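Local coordinates for protein leucine aminopeptidase 2, chloroplastic (Streptomyces sp. BC16019, PDB 5LHK) that probably removes unsubstituted N-terminal amino acids from peptides as a manganese-binding metalloaminopeptidase of the M17 family, at residues V256-K261 with L305-H310; A290-L295 with G309-A314; R356-G361 with F451-V456; L367-A372 with A459-A464; D393-Q398 with G455-H460. All coordinates share one frame; numbering follows the deposited sequence.

Contact 1: V256-K261 with L305-H310; sequences VGLVGK and LRVRGH. With MN (manganese (II) ion), chain B.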
# COMPACT_ATOMS: atom_id res chain seq x y z
N VAL A 256 -32.62 24.36 24.53
CA VAL A 256 -31.86 23.31 23.86
C VAL A 256 -30.69 23.92 23.10
O VAL A 256 -30.87 24.88 22.35
CB VAL A 256 -32.73 22.52 22.86
CG1 VAL A 256 -31.92 21.41 22.17
CG2 VAL A 256 -33.94 21.94 23.56
N GLY A 257 -29.51 23.36 23.29
CA GLY A 257 -28.30 23.77 22.54
C GLY A 257 -27.99 22.78 21.44
O GLY A 257 -27.96 21.60 21.70
N LEU A 258 -27.81 23.26 20.21
CA LEU A 258 -27.37 22.44 19.07
C LEU A 258 -25.97 22.87 18.64
O LEU A 258 -25.72 24.06 18.40
CB LEU A 258 -28.34 22.56 17.89
CG LEU A 258 -29.82 22.21 18.19
CD1 LEU A 258 -30.68 22.44 16.96
CD2 LEU A 258 -30.00 20.78 18.70
N VAL A 259 -25.06 21.90 18.58
CA VAL A 259 -23.66 22.13 18.23
C VAL A 259 -23.39 21.40 16.92
O VAL A 259 -23.57 20.19 16.84
CB VAL A 259 -22.71 21.63 19.33
CG1 VAL A 259 -21.25 21.87 18.95
CG2 VAL A 259 -23.02 22.33 20.65
N GLY A 260 -22.95 22.14 15.91
CA GLY A 260 -22.76 21.59 14.56
C GLY A 260 -21.34 21.76 14.05
O GLY A 260 -20.84 22.88 13.96
N LYS A 261 -20.69 20.66 13.71
CA LYS A 261 -19.34 20.70 13.17
C LYS A 261 -19.34 21.29 11.76
O LYS A 261 -19.93 20.71 10.85
CB LYS A 261 -18.74 19.29 13.14
CG LYS A 261 -17.34 19.23 12.53
CD LYS A 261 -16.93 17.81 12.25
CE LYS A 261 -15.64 17.75 11.46
NZ LYS A 261 -15.21 16.34 11.26
N LEU A 305 -40.14 26.51 22.36
CA LEU A 305 -38.89 26.21 23.05
C LEU A 305 -37.77 27.07 22.50
O LEU A 305 -37.78 27.46 21.33
CB LEU A 305 -38.54 24.71 22.97
CG LEU A 305 -37.68 24.16 21.82
CD1 LEU A 305 -37.32 22.70 22.05
CD2 LEU A 305 -38.40 24.33 20.49
N ARG A 306 -36.80 27.37 23.36
CA ARG A 306 -35.66 28.17 22.98
C ARG A 306 -34.58 27.20 22.51
O ARG A 306 -34.30 26.19 23.16
CB ARG A 306 -35.19 29.05 24.14
CG ARG A 306 -33.91 29.80 23.82
CD ARG A 306 -33.77 31.10 24.58
NE ARG A 306 -33.46 30.92 25.99
CZ ARG A 306 -34.30 31.08 27.01
NH1 ARG A 306 -35.58 31.44 26.84
NH2 ARG A 306 -33.86 30.87 28.25
N VAL A 307 -34.00 27.51 21.35
CA VAL A 307 -32.97 26.66 20.76
C VAL A 307 -31.81 27.53 20.30
O VAL A 307 -32.02 28.48 19.53
CB VAL A 307 -33.51 25.83 19.56
CG1 VAL A 307 -32.46 24.84 19.08
CG2 VAL A 307 -34.78 25.06 19.95
N ARG A 308 -30.60 27.23 20.77
CA ARG A 308 -29.39 27.93 20.36
C ARG A 308 -28.54 27.01 19.50
O ARG A 308 -28.33 25.86 19.86
CB ARG A 308 -28.57 28.45 21.57
CG ARG A 308 -27.37 29.33 21.14
CD ARG A 308 -26.72 30.17 22.25
NE ARG A 308 -27.63 31.17 22.82
CZ ARG A 308 -28.41 31.01 23.91
NH1 ARG A 308 -28.42 29.87 24.62
NH2 ARG A 308 -29.19 32.02 24.29
N GLY A 309 -28.07 27.52 18.37
CA GLY A 309 -27.13 26.83 17.50
C GLY A 309 -25.74 27.39 17.75
O GLY A 309 -25.57 28.59 17.91
N HIS A 310 -24.74 26.51 17.78
CA HIS A 310 -23.34 26.86 18.02
C HIS A 310 -22.56 26.22 16.89
O HIS A 310 -22.53 24.98 16.78
CB HIS A 310 -22.86 26.30 19.36
CG HIS A 310 -23.74 26.63 20.52
ND1 HIS A 310 -24.88 25.92 20.81
CD2 HIS A 310 -23.63 27.57 21.49
CE1 HIS A 310 -25.44 26.41 21.90
NE2 HIS A 310 -24.70 27.41 22.33
MN MN B . -13.39 16.24 9.70
O HOH W 1 -12.65 14.29 10.44
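Two parallel strands of the central catalytic-domain sheet, with Val256 beside Val307 and Val259 beside His310, run toward the manganese site that Lys261 helps to form. Their backbone ladder is regular: Val256 N bonds to Arg306 O, Arg308 N to Val256 O, Leu258 N to Arg308 O at 2.7 Å, and Gly260 N to His310 O. Leu258 O is gripped twice, by His310 N at 2.7 Å and by His310 ND1 at 3.2 Å. The ring nitrogen stands above the carbonyl plane, while the oxygen lies close to the ring plane. With CG beside its own backbone N (chi1 -51°), the imidazole folds back along the neighbouring strand, and its CE1 edge meets Gly257 CA at 3.9 Å. On the other face Leu258 CD1 rests on Val307 CG1 at 3.7 Å, and Val256 CG2 touches Leu305 CD1 at 3.8 Å. Beyond the ladder, the extended Lys261 places NZ 2.4 Å from the manganese ion, which Asp266, Asp284 and Glu345 also bind. Helix 286-301 covers the Leu258 and Val307 face, helix 345-358 the Val259 and His310 face; strands 367-372 and 239-245 flank the pair.

Contact 2: A290-L295 with G309-A314; sequences AVVAAL and GHLPLA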
# COMPACT_ATOMS: atom_id res chain seq x y z
N ALA A 290 -26.91 20.74 9.02
CA ALA A 290 -28.13 20.18 9.60
C ALA A 290 -28.69 21.05 10.73
O ALA A 290 -29.91 21.21 10.84
CB ALA A 290 -27.88 18.76 10.09
N VAL A 291 -27.81 21.60 11.55
CA VAL A 291 -28.18 22.44 12.67
C VAL A 291 -28.76 23.77 12.18
O VAL A 291 -29.81 24.21 12.65
CB VAL A 291 -26.97 22.69 13.62
CG1 VAL A 291 -27.27 23.77 14.64
CG2 VAL A 291 -26.58 21.40 14.33
N VAL A 292 -28.06 24.40 11.23
CA VAL A 292 -28.52 25.68 10.65
C VAL A 292 -29.90 25.51 10.04
O VAL A 292 -30.80 26.28 10.33
CB VAL A 292 -27.55 26.22 9.58
CG1 VAL A 292 -28.14 27.44 8.86
CG2 VAL A 292 -26.20 26.59 10.20
N ALA A 293 -30.06 24.49 9.19
CA ALA A 293 -31.31 24.24 8.49
C ALA A 293 -32.47 23.95 9.44
O ALA A 293 -33.57 24.47 9.24
CB ALA A 293 -31.14 23.09 7.51
N ALA A 294 -32.22 23.12 10.45
CA ALA A 294 -33.21 22.84 11.49
C ALA A 294 -33.65 24.13 12.19
O ALA A 294 -34.85 24.38 12.37
CB ALA A 294 -32.66 21.85 12.51
N LEU A 295 -32.69 24.97 12.55
CA LEU A 295 -33.00 26.28 13.15
C LEU A 295 -33.85 27.18 12.25
O LEU A 295 -34.73 27.86 12.74
CB LEU A 295 -31.73 27.00 13.62
CG LEU A 295 -31.28 26.55 15.02
CD1 LEU A 295 -29.80 26.78 15.22
CD2 LEU A 295 -32.06 27.24 16.14
N GLY A 309 -28.07 27.52 18.37
CA GLY A 309 -27.13 26.83 17.50
C GLY A 309 -25.74 27.39 17.75
O GLY A 309 -25.57 28.59 17.91
N HIS A 310 -24.74 26.51 17.78
CA HIS A 310 -23.34 26.86 18.02
C HIS A 310 -22.56 26.22 16.89
O HIS A 310 -22.53 24.98 16.78
CB HIS A 310 -22.86 26.30 19.36
CG HIS A 310 -23.74 26.63 20.52
ND1 HIS A 310 -24.88 25.92 20.81
CD2 HIS A 310 -23.63 27.57 21.49
CE1 HIS A 310 -25.44 26.41 21.90
NE2 HIS A 310 -24.70 27.41 22.33
N LEU A 311 -21.94 27.06 16.05
CA LEU A 311 -21.33 26.60 14.79
C LEU A 311 -19.85 27.03 14.64
O LEU A 311 -19.57 28.12 14.17
CB LEU A 311 -22.11 27.14 13.59
CG LEU A 311 -23.54 26.68 13.27
CD1 LEU A 311 -23.81 25.21 13.60
CD2 LEU A 311 -24.55 27.58 13.92
N PRO A 312 -18.92 26.14 15.00
CA PRO A 312 -17.52 26.41 14.68
C PRO A 312 -17.22 26.07 13.21
O PRO A 312 -17.56 24.98 12.76
CB PRO A 312 -16.76 25.47 15.62
CG PRO A 312 -17.68 24.31 15.79
CD PRO A 312 -19.07 24.88 15.76
N LEU A 313 -16.60 27.02 12.50
CA LEU A 313 -16.36 26.92 11.07
C LEU A 313 -14.88 27.11 10.77
O LEU A 313 -14.28 28.09 11.20
CB LEU A 313 -17.17 27.98 10.30
CG LEU A 313 -18.62 28.18 10.72
CD1 LEU A 313 -19.23 29.30 9.89
CD2 LEU A 313 -19.44 26.92 10.54
N ALA A 314 -14.29 26.16 10.04
CA ALA A 314 -12.87 26.24 9.70
C ALA A 314 -12.52 25.34 8.53
O ALA A 314 -13.29 24.45 8.19
CB ALA A 314 -12.01 25.88 10.91
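Gly309 receives Leu295 of helix 286-301 directly on its backbone. The absence of a side chain lets Leu295 CD1 settle 3.5 Å from Gly309 CA and 3.7 Å from Gly309 N, so that a methyl group packs on the strand itself. Val291, one turn earlier in the helix, reaches the same glycine more loosely, its CG1 lying 4.2 Å from Gly309 CA. The next residue, His310, turns to the opposite face of the sheet and packs against Val353 and Ala357 of helix 345-358. Leu311 returns to the face under helix 286-301 and carries the rest of the contact. Its side chain and that of Val291 pass each other pointing in opposite directions, with Leu311 CD1 3.9 Å from Val291 CG1, while Leu311 CG meets CG2 of Val292 at 4.1 Å. The isobutyl group thus straddles two consecutive helix residues, CD1 against Val291 and the CG-CD2 branch against Val292. Val292 uses the branch that stands beside its backbone N (CG1 being anti to it, chi1 172°), and the same side chain also packs on Ile200 and Leu203 of helix 193-207. Pro312 again faces helix 345-358, and Leu313 goes to Pro193 and Phe196 of helix 193-207. No hydrogen bond joins the segments; the side chains that meet are all apolar, and the contact is buried. The helix axis passes 8.9 Å from the strand axis at 149°, so the chain runs roughly back on itself, as expected of the helix and final strand of a beta-alpha-beta unit packed in an alpha/beta domain.

Contact 3: R356-G361 with F451-V456; sequences RASRPG and FVAAGV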
# COMPACT_ATOMS: atom_id res chain seq x y z
N ARG A 356 -18.43 25.82 26.15
CA ARG A 356 -19.18 27.06 26.08
C ARG A 356 -20.70 26.81 26.11
O ARG A 356 -21.42 27.50 26.82
CB ARG A 356 -18.81 27.85 24.81
CG ARG A 356 -19.56 29.16 24.66
CD ARG A 356 -19.13 29.92 23.43
NE ARG A 356 -20.02 31.05 23.20
CZ ARG A 356 -19.92 32.25 23.78
NH1 ARG A 356 -18.95 32.53 24.66
NH2 ARG A 356 -20.81 33.18 23.48
N ALA A 357 -21.17 25.82 25.34
CA ALA A 357 -22.61 25.58 25.21
C ALA A 357 -23.23 25.07 26.50
O ALA A 357 -24.37 25.42 26.81
CB ALA A 357 -22.90 24.62 24.08
N SER A 358 -22.47 24.27 27.26
CA SER A 358 -22.98 23.58 28.44
C SER A 358 -22.59 24.19 29.79
O SER A 358 -23.06 23.74 30.81
CB SER A 358 -22.52 22.13 28.43
OG SER A 358 -21.14 22.02 28.75
N ARG A 359 -21.69 25.18 29.81
CA ARG A 359 -21.21 25.74 31.08
C ARG A 359 -22.34 26.40 31.89
O ARG A 359 -23.29 26.93 31.29
CB ARG A 359 -20.11 26.78 30.85
CG ARG A 359 -20.61 28.03 30.15
CD ARG A 359 -19.46 28.88 29.68
NE ARG A 359 -19.91 30.11 29.03
CZ ARG A 359 -19.11 31.01 28.46
NH1 ARG A 359 -17.77 30.83 28.42
NH2 ARG A 359 -19.64 32.11 27.91
N PRO A 360 -22.26 26.36 33.23
CA PRO A 360 -23.28 27.03 34.03
C PRO A 360 -23.17 28.53 33.84
O PRO A 360 -22.07 29.06 33.85
CB PRO A 360 -22.96 26.62 35.48
CG PRO A 360 -21.52 26.25 35.46
CD PRO A 360 -21.23 25.71 34.08
N GLY A 361 -24.29 29.21 33.63
CA GLY A 361 -24.24 30.62 33.30
C GLY A 361 -25.59 31.25 33.03
O GLY A 361 -26.61 30.77 33.55
N PHE A 451 -16.13 17.16 27.59
CA PHE A 451 -16.36 18.60 27.57
C PHE A 451 -17.80 19.03 27.89
O PHE A 451 -18.09 20.22 27.94
CB PHE A 451 -15.89 19.16 26.23
CG PHE A 451 -14.45 18.87 25.95
CD1 PHE A 451 -13.44 19.69 26.46
CD2 PHE A 451 -14.08 17.74 25.21
CE1 PHE A 451 -12.09 19.41 26.20
CE2 PHE A 451 -12.75 17.45 24.96
CZ PHE A 451 -11.75 18.28 25.44
N VAL A 452 -18.69 18.07 28.14
CA VAL A 452 -20.07 18.42 28.48
C VAL A 452 -20.17 18.57 29.98
O VAL A 452 -19.92 17.61 30.70
CB VAL A 452 -21.08 17.38 27.97
CG1 VAL A 452 -22.49 17.77 28.38
CG2 VAL A 452 -21.01 17.26 26.46
N ALA A 453 -20.56 19.76 30.43
CA ALA A 453 -20.66 20.04 31.88
C ALA A 453 -21.50 19.00 32.61
O ALA A 453 -22.48 18.49 32.08
CB ALA A 453 -21.22 21.44 32.12
N ALA A 454 -21.09 18.70 33.84
CA ALA A 454 -21.74 17.69 34.67
C ALA A 454 -23.23 17.98 34.81
O ALA A 454 -23.62 19.14 35.00
CB ALA A 454 -21.10 17.65 36.06
N GLY A 455 -24.04 16.94 34.70
CA GLY A 455 -25.49 17.07 34.87
C GLY A 455 -26.28 17.57 33.67
O GLY A 455 -27.50 17.61 33.75
N VAL A 456 -25.62 17.96 32.57
CA VAL A 456 -26.32 18.44 31.38
C VAL A 456 -26.58 17.22 30.49
O VAL A 456 -25.63 16.58 30.05
CB VAL A 456 -25.50 19.51 30.61
CG1 VAL A 456 -26.19 19.93 29.32
CG2 VAL A 456 -25.25 20.72 31.51
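Ser358 and Ala453 meet through a hydroxyl and a backbone N-H, with the larger flat groups standing at the margins. The Phe451 ring leads away from the 356-361 segment, meeting His331 edge-to-face and Phe447 with the planes at about 45°, and packs on Ala351, Leu354 and Val355 farther up helix 345-358. On the other segment, the Arg359 guanidinium has Arg356 CG over the centre of one face, 4.2 Å above its plane. Across the contact itself, Ala453 N donates to Ser358 OG at 2.9 Å along a nearly straight N-H...O line of 171°. Ser358 holds OG between its backbone N and carbonyl carbon (chi1 74°), where the hydroxyl also bonds to Leu354 O; since that carbonyl can only accept, the serine donates to it and accepts from Ala453. This relay ties the last turn of the helix to the loop. Ala453 then presses its methyl into the same corner, CB lying 3.2 Å from Ser358 O and 3.4 Å from Ser358 OG. Val456 closes from beside it, with CG2 3.8 Å from Ser358 O, an oxygen that also bonds to Arg364 NH1. Ala453 and Val456 are brought to the same residue by a type II turn, closed by Val456 N to Ala453 O at 3.2 Å, with Gly455 at the positive-phi position. The contact thus joins the C-terminal end of helix 345-358 to the loop between helix 440-449 and strand 458-462, beside Val368 of strand 367-372, on which both Ser358 and Val456 pack.

Contact 4: L367-A372 with A459-A464; sequences LVVDVA and AHLDIA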
# COMPACT_ATOMS: atom_id res chain seq x y z
N LEU A 367 -30.17 21.17 27.71
CA LEU A 367 -29.61 20.00 27.05
C LEU A 367 -28.91 20.35 25.76
O LEU A 367 -29.25 21.34 25.12
CB LEU A 367 -30.66 18.88 26.88
CG LEU A 367 -31.58 18.64 25.69
CD1 LEU A 367 -30.88 18.00 24.51
CD2 LEU A 367 -32.68 17.69 26.16
N VAL A 368 -27.92 19.54 25.41
CA VAL A 368 -27.03 19.80 24.28
C VAL A 368 -27.01 18.60 23.33
O VAL A 368 -26.78 17.49 23.77
CB VAL A 368 -25.60 20.08 24.76
CG1 VAL A 368 -24.65 20.25 23.58
CG2 VAL A 368 -25.60 21.31 25.64
N VAL A 369 -27.25 18.85 22.05
CA VAL A 369 -27.15 17.81 21.00
C VAL A 369 -26.12 18.29 20.00
O VAL A 369 -26.24 19.41 19.49
CB VAL A 369 -28.48 17.59 20.28
CG1 VAL A 369 -28.34 16.61 19.12
CG2 VAL A 369 -29.52 17.10 21.27
N ASP A 370 -25.09 17.48 19.75
CA ASP A 370 -24.13 17.81 18.70
C ASP A 370 -24.33 16.92 17.48
O ASP A 370 -24.74 15.76 17.61
CB ASP A 370 -22.68 17.79 19.21
CG ASP A 370 -22.10 16.41 19.28
OD1 ASP A 370 -21.79 15.84 18.22
OD2 ASP A 370 -21.93 15.88 20.39
N VAL A 371 -24.08 17.49 16.31
CA VAL A 371 -24.22 16.80 15.04
C VAL A 371 -22.93 17.03 14.27
O VAL A 371 -22.48 18.18 14.15
CB VAL A 371 -25.44 17.31 14.24
CG1 VAL A 371 -25.68 16.44 13.02
CG2 VAL A 371 -26.68 17.32 15.12
N ALA A 372 -22.32 15.96 13.79
CA ALA A 372 -20.99 16.02 13.22
C ALA A 372 -20.71 14.87 12.24
O ALA A 372 -21.00 13.71 12.54
CB ALA A 372 -19.97 16.00 14.34
N ALA A 459 -26.57 14.50 23.75
CA ALA A 459 -26.57 13.47 22.71
C ALA A 459 -25.63 13.88 21.59
O ALA A 459 -25.50 15.06 21.30
CB ALA A 459 -27.97 13.21 22.18
N HIS A 460 -24.99 12.88 20.98
CA HIS A 460 -24.03 13.09 19.91
C HIS A 460 -24.45 12.26 18.70
O HIS A 460 -24.69 11.06 18.83
CB HIS A 460 -22.65 12.68 20.40
CG HIS A 460 -21.65 12.39 19.32
ND1 HIS A 460 -21.36 13.28 18.32
CD2 HIS A 460 -20.83 11.33 19.13
CE1 HIS A 460 -20.42 12.78 17.54
NE2 HIS A 460 -20.08 11.59 18.01
N LEU A 461 -24.55 12.93 17.55
CA LEU A 461 -24.97 12.31 16.30
C LEU A 461 -23.81 12.35 15.33
O LEU A 461 -23.40 13.43 14.89
CB LEU A 461 -26.16 13.05 15.70
CG LEU A 461 -27.57 12.74 16.21
CD1 LEU A 461 -27.63 12.82 17.71
CD2 LEU A 461 -28.57 13.71 15.57
N ASP A 462 -23.27 11.17 15.00
CA ASP A 462 -22.15 11.04 14.07
C ASP A 462 -22.72 10.56 12.75
O ASP A 462 -23.22 9.45 12.65
CB ASP A 462 -21.14 10.03 14.63
CG ASP A 462 -19.83 10.01 13.86
OD1 ASP A 462 -19.72 10.51 12.71
OD2 ASP A 462 -18.87 9.46 14.44
N ILE A 463 -22.63 11.41 11.73
CA ILE A 463 -23.38 11.26 10.48
C ILE A 463 -22.48 11.35 9.25
O ILE A 463 -22.95 11.69 8.16
CB ILE A 463 -24.49 12.33 10.38
CG1 ILE A 463 -23.91 13.77 10.32
CG2 ILE A 463 -25.43 12.23 11.57
CD1 ILE A 463 -24.90 14.81 9.84
N ALA A 464 -21.19 11.05 9.42
CA ALA A 464 -20.21 11.18 8.33
C ALA A 464 -20.67 10.48 7.07
O ALA A 464 -20.72 11.09 6.01
CB ALA A 464 -18.85 10.63 8.77
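Asp370 and His460 face each other from neighbouring strands, their side chains crossing at a slant with the carboxylate and ring planes 33° apart. His460 ND1 donates to Asp370 OD1 at 2.6 Å, meeting the syn lone pair of the oxygen; OD1 itself sits slightly out of the imidazole plane. Asp370 has its CG between backbone N and carbonyl carbon (chi1 81°), a torsion that swings the carboxylate toward the partner strand; OD2 consequently comes within 3.3 Å of His460 CB while accepting a bond from Trp458 NE1. This buried carboxylate is therefore held at both oxygens. One face of the imidazole looks onto the backbone N of Asp462. Helix 440-449 packs on the pair, Leu448 on both residues and Ala445 on His460. Strands 367-372 and 458-462 are parallel neighbours in the large sheet of the catalytic alpha/beta domain, 4.7 Å apart between axes. Their ladder passes from Ala459 N to Val368 O, through Asp370 and Leu461, to Ala372 N on Leu461 O, and Ile463 N continues it on Ala372 O at 2.9 Å. On the opposite face Leu461 forks between two valines: CD1 approaches Val369 CG1 and CD2 approaches Val371 CG2, each at 4.1 Å. Val371 turns its second methyl, CG1, to Ile463 CD1 at 3.7 Å. Phe411 of strand 410-413 packs on both Leu461 and Ile463. At the C-terminal end, Asp462 OD1 accepts from the backbone N-H groups of Leu374 and Thr375, and Ala372 packs against the manganese ligand Lys261.

Contact 5: D393-Q398 with G455-H460; sequences DDRLAQ and GVPWAH
Leu396 and Ala459 make the apolar side-chain contact, Leu396 CD2 lying 3.7 Å from Ala459 CB. The same methyl group reaches the backbone, 3.8 Å from Trp458 C, because CG stands anti to the leucine's own N (chi1 -178°) and the CB points toward the strand. Pro457 takes the remaining van der Waals contacts with its ring carbons. Its CG meets the edge of the Arg395 guanidinium at NH2, 3.6 Å away, and its CB lies 3.8 Å from OD2 of Asp393, whose side chain runs alongside the proline and points the same way. The indole of Trp458 turns to the opposite side and packs on Leu448 and Gln449. The helix thus begins over the entrance to strand 458-462. That strand pairs antiparallel with strand 386-390, and helix 394-407 crosses over from 386-390 to its parallel neighbour 410-413, a beta-alpha-beta connection at this side of the sheet. Hydrogen bonds do not cross between the segments; they fix the helix start instead. Asp393 is the N-cap: Leu396 N donates to Asp393 OD1 at 3.2 Å from well above the carboxylate plane, and Arg395 N adds a weak bond to the same oxygen. Thr391 OG1 bridges the two sides, hydrogen-bonded to both Asp393 N and Trp458 O. The charged interaction is local too. Arg395 is bent at its second torsion (chi2 86°), which folds the chain back until NE stands 3.4 Å from Asp393 OD1. The oxygen is well out of the guanidinium plane, so attraction of charge alone is involved there.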
# COMPACT_ATOMS: atom_id res chain seq x y z
N ASP A 393 -28.06 9.13 28.36
CA ASP A 393 -29.43 9.33 28.80
C ASP A 393 -30.40 8.46 27.97
O ASP A 393 -30.67 8.74 26.81
CB ASP A 393 -29.76 10.82 28.66
CG ASP A 393 -31.02 11.22 29.38
OD1 ASP A 393 -32.01 10.46 29.33
OD2 ASP A 393 -31.02 12.30 29.99
N ASP A 394 -30.93 7.42 28.60
CA ASP A 394 -31.81 6.46 27.93
C ASP A 394 -33.10 7.08 27.38
O ASP A 394 -33.54 6.70 26.31
CB ASP A 394 -32.13 5.27 28.85
CG ASP A 394 -30.95 4.29 28.99
OD1 ASP A 394 -30.05 4.23 28.13
OD2 ASP A 394 -30.94 3.54 29.99
N ARG A 395 -33.69 8.02 28.11
CA ARG A 395 -34.93 8.65 27.62
C ARG A 395 -34.65 9.60 26.45
O ARG A 395 -35.45 9.65 25.52
CB ARG A 395 -35.78 9.30 28.74
CG ARG A 395 -35.17 10.43 29.55
CD ARG A 395 -35.33 11.82 28.92
NE ARG A 395 -34.41 12.82 29.50
CZ ARG A 395 -34.21 14.05 29.02
NH1 ARG A 395 -34.85 14.50 27.94
NH2 ARG A 395 -33.35 14.86 29.64
N LEU A 396 -33.51 10.30 26.48
CA LEU A 396 -33.12 11.13 25.35
C LEU A 396 -32.83 10.26 24.12
O LEU A 396 -33.21 10.62 23.00
CB LEU A 396 -31.90 12.00 25.68
CG LEU A 396 -31.43 12.97 24.58
CD1 LEU A 396 -32.55 13.90 24.09
CD2 LEU A 396 -30.23 13.79 25.04
N ALA A 397 -32.17 9.12 24.34
CA ALA A 397 -31.94 8.15 23.28
C ALA A 397 -33.26 7.77 22.61
O ALA A 397 -33.37 7.83 21.38
CB ALA A 397 -31.24 6.91 23.81
N GLN A 398 -34.25 7.42 23.42
CA GLN A 398 -35.57 7.05 22.90
C GLN A 398 -36.22 8.20 22.14
O GLN A 398 -36.84 7.98 21.10
CB GLN A 398 -36.50 6.56 24.03
CG GLN A 398 -37.93 6.20 23.59
CD GLN A 398 -38.01 5.21 22.41
OE1 GLN A 398 -37.09 4.42 22.15
NE2 GLN A 398 -39.14 5.26 21.69
N GLY A 455 -24.04 16.94 34.70
CA GLY A 455 -25.49 17.07 34.87
C GLY A 455 -26.28 17.57 33.67
O GLY A 455 -27.50 17.61 33.75
N VAL A 456 -25.62 17.96 32.57
CA VAL A 456 -26.32 18.44 31.38
C VAL A 456 -26.58 17.22 30.49
O VAL A 456 -25.63 16.58 30.05
CB VAL A 456 -25.50 19.51 30.61
CG1 VAL A 456 -26.19 19.93 29.32
CG2 VAL A 456 -25.25 20.72 31.51
N PRO A 457 -27.86 16.87 30.24
CA PRO A 457 -28.14 15.82 29.27
C PRO A 457 -27.56 16.16 27.89
O PRO A 457 -27.62 17.31 27.45
CB PRO A 457 -29.67 15.78 29.21
CG PRO A 457 -30.13 16.32 30.52
CD PRO A 457 -29.09 17.33 30.92
N TRP A 458 -26.98 15.16 27.23
CA TRP A 458 -26.27 15.37 25.99
C TRP A 458 -26.46 14.19 25.04
O TRP A 458 -26.51 13.04 25.47
CB TRP A 458 -24.78 15.61 26.30
CG TRP A 458 -23.82 15.35 25.17
CD1 TRP A 458 -23.56 16.16 24.11
CD2 TRP A 458 -22.96 14.21 25.03
NE1 TRP A 458 -22.60 15.60 23.30
CE2 TRP A 458 -22.21 14.40 23.85
CE3 TRP A 458 -22.76 13.05 25.78
CZ2 TRP A 458 -21.27 13.47 23.41
CZ3 TRP A 458 -21.82 12.13 25.34
CH2 TRP A 458 -21.10 12.34 24.16
N ALA A 459 -26.57 14.50 23.75
CA ALA A 459 -26.57 13.47 22.71
C ALA A 459 -25.63 13.88 21.59
O ALA A 459 -25.50 15.06 21.30
CB ALA A 459 -27.97 13.21 22.18
N HIS A 460 -24.99 12.88 20.98
CA HIS A 460 -24.03 13.09 19.91
C HIS A 460 -24.45 12.26 18.70
O HIS A 460 -24.69 11.06 18.83
CB HIS A 460 -22.65 12.68 20.40
CG HIS A 460 -21.65 12.39 19.32
ND1 HIS A 460 -21.36 13.28 18.32
CD2 HIS A 460 -20.83 11.33 19.13
CE1 HIS A 460 -20.42 12.78 17.54
NE2 HIS A 460 -20.08 11.59 18.01

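In the fold
All five contacts lie in the catalytic domain. Contacts 1 and 4 are consecutive strand pairs of one sheet, with centres 11 Å apart; strands 255-263 and 367-372 join them, so 306-316, 255-263, 367-372 and 458-462 stand side by side. Contact 2 shares Gly309 and His310 with contact 1, its centre 8 Å away, and adds helix 286-301. Contact 3 follows contact 1 along the chain, and its segments alternate with those of contact 4. Contacts 3, 4 and 5 draw on the run from 451 to 464, and contact 5, about 20 Å from contact 2 between centres, adds helix 394-407. Helices and loops thus pack round a sheet that carries Lys261 to the manganese site.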